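Local coordinates for protein alpha-L-rhamnosidase (PDB 4XHC) that hydrolyses terminal alpha-L-rhamnose residues from glycosides, as a two-domain alpha-L-rhamnosidase of glycoside hydrolase family 78, at residues R447-R452 with A475-L481; Q372-Y377 with W435-V441. All coordinates share one frame; numbering follows the deposited sequence.

Overall arrangement
Interactions 1 and 2 lie in the helical catalytic domain, their centres about 14 Å apart, on the same side of the chain's centre. They follow one another in the chain: helix 430-438, which packs on helix 368-389 in interaction 2, is followed, after a short loop, by helix 444-456, which meets the end of helix 466-478 in interaction 1. The two are joined by polar contacts: Gln478 NE2 lies 2.8 Å from Val437 O and Arg447 NE lies 3.2 Å from Val441 O, both probable hydrogen bonds. Interaction 2 is the more buried; its Trp435 side chain comes within about 12 Å of the bound alpha-L-rhamnose, but is not part of the sugar pocket.

Interaction 1: R447-R452 with A475-L481; sequences RREIMR and ALLQCGL. With SO4 (sulfate ion), chain D.
Arg448 reaches across to the end of the partner helix and gives one hydrogen bond from NH1 to Cys479 O, 3.0 Å long. The donor lies in the carbonyl plane, but the N-H...O angle is only 131° and the oxygen is tilted from the guanidinium plane. CG anti to the backbone N (chi1 -164°) and an extended chain carry the guanidinium past Cys479, with NE and NH2 on the side of a sulfate ion, probably from the crystallisation liquor. NE and NH2 both meet sulfate O4, each at 2.9 Å. Arg452, one turn on, grips the same oxygen through NE and NH2, so four N-H groups converge on O4. Both guanidinium groups present an edge to the anion and a face to Leu481 CD2, which sits 3.7 Å from Arg448 CZ.

Deeper in, Met451 packs between the helices. Bends at chi2 and chi3 bring its CE to 3.6 Å from Ala475 CB and 3.8 Å from Leu476 CD2, while its CG lies against Cys479 SG. The receiving end is shaped by a Schellman motif, with Gly480 at positive phi, Leu481 N bonded to Leu476 O and Gly480 N to Leu477 O.

Further out, Arg452 NH1 forms salt bridges with Glu455 and Glu484. Helix 482-498 packs on Leu476, and helix 430-438 touches Ile450 and Cys479.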
ATOM      1  N   ARG A 447      18.132 -40.485  37.370  1.00 57.98           N
ATOM      2  CA  ARG A 447      17.662 -39.264  36.725  1.00 54.04           C
ATOM      3  C   ARG A 447      18.297 -38.009  37.306  1.00 52.52           C
ATOM      4  O   ARG A 447      18.617 -37.079  36.585  1.00 49.59           O
ATOM      5  CB  ARG A 447      16.140 -39.192  36.823  1.00 56.25           C
ATOM      6  CG  ARG A 447      15.434 -40.086  35.813  1.00 56.58           C
ATOM      7  CD  ARG A 447      13.912 -40.011  35.912  1.00 58.42           C
ATOM      8  NE  ARG A 447      13.343 -41.241  36.468  1.00 61.38           N
ATOM      9  CZ  ARG A 447      12.491 -41.303  37.481  1.00 65.42           C
ATOM     10  NH1 ARG A 447      12.058 -40.198  38.081  1.00 68.95           N
ATOM     11  NH2 ARG A 447      12.065 -42.483  37.895  1.00 68.78           N
ATOM     12  N   ARG A 448      18.473 -37.981  38.619  1.00 53.74           N
ATOM     13  CA  ARG A 448      19.169 -36.878  39.259  1.00 53.97           C
ATOM     14  C   ARG A 448      20.636 -36.846  38.808  1.00 53.30           C
ATOM     15  O   ARG A 448      21.156 -35.779  38.506  1.00 52.64           O
ATOM     16  CB  ARG A 448      19.052 -36.989  40.775  1.00 56.86           C
ATOM     17  CG  ARG A 448      19.398 -35.721  41.530  1.00 58.48           C
ATOM     18  CD  ARG A 448      19.113 -35.918  42.997  1.00 63.37           C
ATOM     19  NE  ARG A 448      19.786 -34.918  43.829  1.00 65.74           N
ATOM     20  CZ  ARG A 448      19.177 -33.965  44.543  1.00 67.81           C
ATOM     21  NH1 ARG A 448      17.846 -33.827  44.548  1.00 68.45           N
ATOM     22  NH2 ARG A 448      19.907 -33.132  45.270  1.00 69.33           N
ATOM     23  N   GLU A 449      21.286 -38.012  38.756  1.00 55.68           N
ATOM     24  CA  GLU A 449      22.654 -38.154  38.196  1.00 55.22           C
ATOM     25  C   GLU A 449      22.772 -37.649  36.750  1.00 51.29           C
ATOM     26  O   GLU A 449      23.808 -37.097  36.379  1.00 51.68           O
ATOM     27  CB  GLU A 449      23.135 -39.637  38.236  1.00 57.40           C
ATOM     28  CG  GLU A 449      23.430 -40.240  39.627  1.00 62.81           C
ATOM     29  CD  GLU A 449      23.632 -41.770  39.628  1.00 64.48           C
ATOM     30  OE1 GLU A 449      23.669 -42.369  40.736  1.00 64.89           O
ATOM     31  OE2 GLU A 449      23.740 -42.381  38.536  1.00 63.63           O
ATOM     32  N   ILE A 450      21.731 -37.828  35.940  1.00 48.29           N
ATOM     33  CA  ILE A 450      21.740 -37.298  34.566  1.00 47.27           C
ATOM     34  C   ILE A 450      21.719 -35.756  34.526  1.00 46.35           C
ATOM     35  O   ILE A 450      22.423 -35.144  33.718  1.00 44.05           O
ATOM     36  CB  ILE A 450      20.571 -37.868  33.724  1.00 47.11           C
ATOM     37  CG1 ILE A 450      20.817 -39.341  33.407  1.00 47.33           C
ATOM     38  CG2 ILE A 450      20.392 -37.103  32.409  1.00 46.89           C
ATOM     39  CD1 ILE A 450      19.572 -40.074  32.962  1.00 47.39           C
ATOM     40  N   MET A 451      20.923 -35.133  35.394  1.00 47.77           N
ATOM     41  CA  MET A 451      20.822 -33.679  35.418  1.00 48.35           C
ATOM     42  C   MET A 451      22.120 -33.055  35.927  1.00 49.60           C
ATOM     43  O   MET A 451      22.520 -31.989  35.456  1.00 50.21           O
ATOM     44  CB  MET A 451      19.648 -33.215  36.280  1.00 50.48           C
ATOM     45  CG  MET A 451      18.285 -33.766  35.878  1.00 50.75           C
ATOM     46  SD  MET A 451      17.785 -33.550  34.157  1.00 51.33           S
ATOM     47  CE  MET A 451      17.690 -31.764  34.034  1.00 52.69           C
ATOM     48  N   ARG A 452      22.780 -33.723  36.874  1.00 51.46           N
ATOM     49  CA  ARG A 452      24.135 -33.337  37.299  1.00 54.03           C
ATOM     50  C   ARG A 452      25.160 -33.511  36.186  1.00 53.45           C
ATOM     51  O   ARG A 452      26.113 -32.742  36.089  1.00 54.74           O
ATOM     52  CB  ARG A 452      24.605 -34.170  38.495  1.00 55.73           C
ATOM     53  CG  ARG A 452      23.891 -33.887  39.793  1.00 57.43           C
ATOM     54  CD  ARG A 452      24.013 -32.423  40.159  1.00 58.94           C
ATOM     55  NE  ARG A 452      23.606 -32.168  41.532  1.00 61.99           N
ATOM     56  CZ  ARG A 452      23.372 -30.957  42.031  1.00 63.28           C
ATOM     57  NH1 ARG A 452      23.506 -29.866  41.274  1.00 63.19           N
ATOM     58  NH2 ARG A 452      22.992 -30.831  43.293  1.00 65.13           N
ATOM     59  N   ALA A 475      12.413 -30.665  34.320  1.00 47.27           N
ATOM     60  CA  ALA A 475      13.210 -31.830  34.685  1.00 48.53           C
ATOM     61  C   ALA A 475      14.027 -31.572  35.951  1.00 49.68           C
ATOM     62  O   ALA A 475      14.135 -32.446  36.811  1.00 52.50           O
ATOM     63  CB  ALA A 475      14.116 -32.250  33.539  1.00 47.88           C
ATOM     64  N   LEU A 476      14.595 -30.380  36.075  1.00 49.47           N
ATOM     65  CA  LEU A 476      15.322 -30.026  37.291  1.00 50.48           C
ATOM     66  C   LEU A 476      14.413 -30.117  38.511  1.00 51.79           C
ATOM     67  O   LEU A 476      14.766 -30.751  39.504  1.00 54.53           O
ATOM     68  CB  LEU A 476      15.934 -28.627  37.179  1.00 50.39           C
ATOM     69  CG  LEU A 476      17.124 -28.501  36.219  1.00 50.37           C
ATOM     70  CD1 LEU A 476      17.446 -27.041  35.942  1.00 50.08           C
ATOM     71  CD2 LEU A 476      18.354 -29.208  36.770  1.00 52.34           C
ATOM     72  N   LEU A 477      13.236 -29.500  38.429  1.00 52.80           N
ATOM     73  CA  LEU A 477      12.277 -29.509  39.549  1.00 53.92           C
ATOM     74  C   LEU A 477      11.822 -30.931  39.910  1.00 53.52           C
ATOM     75  O   LEU A 477      11.763 -31.283  41.085  1.00 53.33           O
ATOM     76  CB  LEU A 477      11.066 -28.613  39.238  1.00 54.57           C
ATOM     77  CG  LEU A 477      11.333 -27.100  39.238  1.00 54.90           C
ATOM     78  CD1 LEU A 477      10.118 -26.319  38.748  1.00 54.81           C
ATOM     79  CD2 LEU A 477      11.746 -26.611  40.623  1.00 56.18           C
ATOM     80  N   GLN A 478      11.528 -31.741  38.895  1.00 51.85           N
ATOM     81  CA  GLN A 478      11.099 -33.126  39.092  1.00 52.48           C
ATOM     82  C   GLN A 478      12.138 -33.957  39.862  1.00 53.87           C
ATOM     83  O   GLN A 478      11.773 -34.842  40.626  1.00 55.18           O
ATOM     84  CB  GLN A 478      10.799 -33.765  37.732  1.00 51.91           C
ATOM     85  CG  GLN A 478      10.266 -35.181  37.768  1.00 53.04           C
ATOM     86  CD  GLN A 478      10.291 -35.836  36.396  1.00 53.59           C
ATOM     87  OE1 GLN A 478       9.544 -35.457  35.499  1.00 52.73           O
ATOM     88  NE2 GLN A 478      11.154 -36.838  36.233  1.00 55.51           N
ATOM     89  N   CYS A 479      13.423 -33.660  39.675  1.00 52.94           N
ATOM     90  CA  CYS A 479      14.485 -34.360  40.382  1.00 54.27           C
ATOM     91  C   CYS A 479      14.865 -33.680  41.701  1.00 57.29           C
ATOM     92  O   CYS A 479      15.863 -34.048  42.328  1.00 60.47           O
ATOM     93  CB  CYS A 479      15.718 -34.479  39.491  1.00 53.49           C
ATOM     94  SG  CYS A 479      15.423 -35.302  37.904  1.00 51.43           S
ATOM     95  N   GLY A 480      14.070 -32.705  42.139  1.00 58.82           N
ATOM     96  CA  GLY A 480      14.293 -32.036  43.419  1.00 59.35           C
ATOM     97  C   GLY A 480      15.457 -31.062  43.411  1.00 59.75           C
ATOM     98  O   GLY A 480      15.962 -30.714  44.469  1.00 61.75           O
ATOM     99  N   LEU A 481      15.878 -30.613  42.226  1.00 58.23           N
ATOM    100  CA  LEU A 481      16.983 -29.657  42.094  1.00 57.22           C
ATOM    101  C   LEU A 481      16.422 -28.239  41.980  1.00 57.62           C
ATOM    102  O   LEU A 481      16.552 -27.585  40.939  1.00 55.33           O
ATOM    103  CB  LEU A 481      17.838 -29.997  40.877  1.00 55.13           C
ATOM    104  CG  LEU A 481      18.567 -31.327  40.973  1.00 55.85           C
ATOM    105  CD1 LEU A 481      19.147 -31.732  39.622  1.00 55.75           C
ATOM    106  CD2 LEU A 481      19.652 -31.255  42.035  1.00 57.19           C
TER
HETATM  107  S   SO4 D 901      23.480 -34.447  44.569  1.00 62.24           S
HETATM  108  O1  SO4 D 901      23.734 -34.063  45.967  1.00 59.09           O
HETATM  109  O2  SO4 D 901      24.786 -34.333  43.870  1.00 59.21           O
HETATM  110  O3  SO4 D 901      22.879 -35.792  44.572  1.00 64.91           O
HETATM  111  O4  SO4 D 901      22.438 -33.640  43.897  1.00 65.15           O

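Interaction 2: Q372-Y377 with W435-V441; sequences QGVLIY and WLVLAEV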
ATOM      1  N   GLN A 372      10.921 -40.854  21.770  1.00 47.87           N
ATOM      2  CA  GLN A 372      10.630 -41.969  22.658  1.00 49.53           C
ATOM      3  C   GLN A 372      10.146 -41.443  24.009  1.00 48.97           C
ATOM      4  O   GLN A 372       9.185 -41.969  24.581  1.00 52.04           O
ATOM      5  CB  GLN A 372      11.878 -42.836  22.841  1.00 50.76           C
ATOM      6  CG  GLN A 372      11.683 -44.088  23.698  1.00 53.32           C
ATOM      7  CD  GLN A 372      11.053 -45.256  22.961  1.00 54.44           C
ATOM      8  OE1 GLN A 372      10.895 -45.234  21.746  1.00 55.36           O
ATOM      9  NE2 GLN A 372      10.740 -46.311  23.698  1.00 57.52           N
ATOM     10  N   GLY A 373      10.817 -40.417  24.521  1.00 46.45           N
ATOM     11  CA  GLY A 373      10.452 -39.810  25.791  1.00 46.30           C
ATOM     12  C   GLY A 373       9.098 -39.126  25.743  1.00 46.54           C
ATOM     13  O   GLY A 373       8.332 -39.174  26.699  1.00 46.85           O
ATOM     14  N   VAL A 374       8.787 -38.481  24.630  1.00 46.44           N
ATOM     15  CA  VAL A 374       7.501 -37.809  24.518  1.00 47.58           C
ATOM     16  C   VAL A 374       6.375 -38.841  24.512  1.00 49.19           C
ATOM     17  O   VAL A 374       5.333 -38.635  25.127  1.00 53.12           O
ATOM     18  CB  VAL A 374       7.446 -36.895  23.278  1.00 47.23           C
ATOM     19  CG1 VAL A 374       6.024 -36.416  23.012  1.00 46.95           C
ATOM     20  CG2 VAL A 374       8.374 -35.700  23.470  1.00 46.45           C
ATOM     21  N   LEU A 375       6.598 -39.954  23.836  1.00 48.76           N
ATOM     22  CA  LEU A 375       5.615 -41.021  23.786  1.00 49.77           C
ATOM     23  C   LEU A 375       5.323 -41.560  25.182  1.00 51.02           C
ATOM     24  O   LEU A 375       4.167 -41.712  25.569  1.00 51.83           O
ATOM     25  CB  LEU A 375       6.112 -42.152  22.876  1.00 50.37           C
ATOM     26  CG  LEU A 375       5.207 -43.377  22.766  1.00 50.86           C
ATOM     27  CD1 LEU A 375       3.813 -42.969  22.318  1.00 50.61           C
ATOM     28  CD2 LEU A 375       5.817 -44.381  21.805  1.00 51.77           C
ATOM     29  N   ILE A 376       6.381 -41.853  25.929  1.00 51.34           N
ATOM     30  CA  ILE A 376       6.246 -42.397  27.281  1.00 51.58           C
ATOM     31  C   ILE A 376       5.594 -41.384  28.226  1.00 51.45           C
ATOM     32  O   ILE A 376       4.794 -41.747  29.081  1.00 52.76           O
ATOM     33  CB  ILE A 376       7.618 -42.821  27.842  1.00 51.70           C
ATOM     34  CG1 ILE A 376       8.159 -44.012  27.049  1.00 51.91           C
ATOM     35  CG2 ILE A 376       7.514 -43.177  29.322  1.00 53.43           C
ATOM     36  CD1 ILE A 376       9.619 -44.311  27.306  1.00 52.11           C
ATOM     37  N   TYR A 377       5.947 -40.115  28.064  1.00 51.08           N
ATOM     38  CA  TYR A 377       5.368 -39.036  28.863  1.00 52.02           C
ATOM     39  C   TYR A 377       3.861 -38.935  28.645  1.00 53.26           C
ATOM     40  O   TYR A 377       3.094 -38.811  29.604  1.00 53.26           O
ATOM     41  CB  TYR A 377       6.040 -37.698  28.503  1.00 50.92           C
ATOM     42  CG  TYR A 377       5.574 -36.522  29.329  1.00 50.30           C
ATOM     43  CD1 TYR A 377       4.496 -35.755  28.923  1.00 50.47           C
ATOM     44  CD2 TYR A 377       6.220 -36.175  30.516  1.00 50.60           C
ATOM     45  CE1 TYR A 377       4.061 -34.683  29.680  1.00 52.05           C
ATOM     46  CE2 TYR A 377       5.797 -35.105  31.275  1.00 51.23           C
ATOM     47  CZ  TYR A 377       4.716 -34.363  30.851  1.00 52.70           C
ATOM     48  OH  TYR A 377       4.272 -33.296  31.587  1.00 54.52           O
ATOM     49  N   TRP A 435      13.957 -35.174  27.850  1.00 42.54           N
ATOM     50  CA  TRP A 435      12.687 -35.849  27.609  1.00 43.20           C
ATOM     51  C   TRP A 435      12.622 -37.228  28.235  1.00 43.10           C
ATOM     52  O   TRP A 435      11.570 -37.628  28.724  1.00 45.68           O
ATOM     53  CB  TRP A 435      12.355 -35.913  26.113  1.00 42.66           C
ATOM     54  CG  TRP A 435      11.596 -34.724  25.679  1.00 44.34           C
ATOM     55  CD1 TRP A 435      12.041 -33.696  24.889  1.00 44.06           C
ATOM     56  CD2 TRP A 435      10.259 -34.394  26.050  1.00 46.36           C
ATOM     57  NE1 TRP A 435      11.050 -32.757  24.734  1.00 45.24           N
ATOM     58  CE2 TRP A 435       9.946 -33.159  25.438  1.00 47.41           C
ATOM     59  CE3 TRP A 435       9.295 -35.014  26.849  1.00 47.75           C
ATOM     60  CZ2 TRP A 435       8.700 -32.538  25.597  1.00 51.32           C
ATOM     61  CZ3 TRP A 435       8.051 -34.394  27.009  1.00 50.47           C
ATOM     62  CH2 TRP A 435       7.768 -33.172  26.385  1.00 52.38           C
ATOM     63  N   LEU A 436      13.728 -37.955  28.242  1.00 41.70           N
ATOM     64  CA  LEU A 436      13.727 -39.275  28.877  1.00 42.79           C
ATOM     65  C   LEU A 436      13.763 -39.193  30.408  1.00 44.28           C
ATOM     66  O   LEU A 436      13.381 -40.146  31.083  1.00 48.47           O
ATOM     67  CB  LEU A 436      14.855 -40.150  28.329  1.00 40.36           C
ATOM     68  CG  LEU A 436      14.596 -40.633  26.896  1.00 39.79           C
ATOM     69  CD1 LEU A 436      15.860 -41.196  26.265  1.00 39.18           C
ATOM     70  CD2 LEU A 436      13.474 -41.665  26.837  1.00 40.57           C
ATOM     71  N   VAL A 437      14.202 -38.065  30.953  1.00 43.15           N
ATOM     72  CA  VAL A 437      14.050 -37.814  32.383  1.00 45.38           C
ATOM     73  C   VAL A 437      12.597 -37.445  32.724  1.00 47.76           C
ATOM     74  O   VAL A 437      12.072 -37.867  33.749  1.00 49.53           O
ATOM     75  CB  VAL A 437      15.043 -36.735  32.884  1.00 45.13           C
ATOM     76  CG1 VAL A 437      14.696 -36.251  34.294  1.00 46.76           C
ATOM     77  CG2 VAL A 437      16.454 -37.287  32.857  1.00 44.34           C
ATOM     78  N   LEU A 438      11.947 -36.658  31.875  1.00 48.38           N
ATOM     79  CA  LEU A 438      10.554 -36.309  32.110  1.00 50.69           C
ATOM     80  C   LEU A 438       9.655 -37.531  31.984  1.00 50.66           C
ATOM     81  O   LEU A 438       8.623 -37.626  32.644  1.00 53.60           O
ATOM     82  CB  LEU A 438      10.105 -35.211  31.138  1.00 52.57           C
ATOM     83  CG  LEU A 438      10.676 -33.812  31.394  1.00 52.45           C
ATOM     84  CD1 LEU A 438      10.303 -32.888  30.252  1.00 52.39           C
ATOM     85  CD2 LEU A 438      10.175 -33.244  32.714  1.00 54.52           C
ATOM     86  N   ALA A 439      10.061 -38.463  31.135  1.00 49.20           N
ATOM     87  CA  ALA A 439       9.332 -39.710  30.919  1.00 50.85           C
ATOM     88  C   ALA A 439       9.411 -40.673  32.105  1.00 53.02           C
ATOM     89  O   ALA A 439       8.673 -41.661  32.157  1.00 53.30           O
ATOM     90  CB  ALA A 439       9.864 -40.391  29.670  1.00 49.48           C
ATOM     91  N   GLU A 440      10.327 -40.387  33.029  1.00 54.41           N
ATOM     92  CA  GLU A 440      10.539 -41.179  34.244  1.00 56.59           C
ATOM     93  C   GLU A 440      11.055 -42.582  33.926  1.00 54.95           C
ATOM     94  O   GLU A 440      10.649 -43.554  34.549  1.00 55.64           O
ATOM     95  CB  GLU A 440       9.274 -41.221  35.121  1.00 59.98           C
ATOM     96  CG  GLU A 440       8.702 -39.849  35.446  1.00 61.07           C
ATOM     97  CD  GLU A 440       7.872 -39.830  36.716  1.00 65.69           C
ATOM     98  OE1 GLU A 440       6.979 -40.697  36.873  1.00 67.80           O
ATOM     99  OE2 GLU A 440       8.115 -38.937  37.562  1.00 68.62           O
ATOM    100  N   VAL A 441      11.948 -42.669  32.941  1.00 51.50           N
ATOM    101  CA  VAL A 441      12.651 -43.914  32.635  1.00 50.68           C
ATOM    102  C   VAL A 441      13.724 -44.102  33.702  1.00 51.22           C
ATOM    103  O   VAL A 441      14.330 -43.129  34.135  1.00 52.54           O
ATOM    104  CB  VAL A 441      13.293 -43.859  31.231  1.00 47.90           C
ATOM    105  CG1 VAL A 441      14.146 -45.087  30.970  1.00 48.81           C
ATOM    106  CG2 VAL A 441      12.227 -43.717  30.154  1.00 46.68           C
TER
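Val374 and Tyr377 meet the indole of Trp435 in two different ways. Val374 CG2 sits over the six-membered ring, 3.4 Å from its centroid and only 10° off the ring normal, a CH-pi contact. Its placement follows from the valine torsion, with CG1 anti to the backbone N (chi1 169°), which sets CG2 anti to the carbonyl carbon. Leu438 CD1 covers the opposite indole face near the rim, so both faces are packed by aliphatic groups, which restricts the tilt of the ring. The far edge of the indole then points at the face of Tyr377: CZ3 is 4.0 Å from Tyr377 CG, and the planes stand at 84°, a T-shaped stack.

The backbones come nearest beside this aromatic group, at two points: Gly373 CA, on a residue with no side chain, lies 4.5 Å from Leu436 CA, and Tyr377 CA lies 4.5 Å from Ala439 CA. Leu436 CD2 rests 3.7 Å from Gly373 CA. Ala439 brings its small methyl group against Gly373 O and Ile376 CG2, the latter at 3.7 Å. Apolar and aromatic contacts dominate.

Packing is sparser where Ile376 CD1 just touches Val441 CG2 at 3.9 Å, beyond a Schellman turn in which Glu440 has positive phi. Tyr377 marks the side nearer solvent, yet its ring is still well packed: its edge faces Leu438 O, and Arg381 adds a cation-pi contact. Helices 302-319 and 391-412 cover further parts of segment 372-377, whereas helix 466-478 backs Leu438. Helices 368-389 and 430-438 thus pack closely at Gly373 and Ala439, within the (alpha/alpha)6 barrel expected of a six-hairpin GH78 glycosidase.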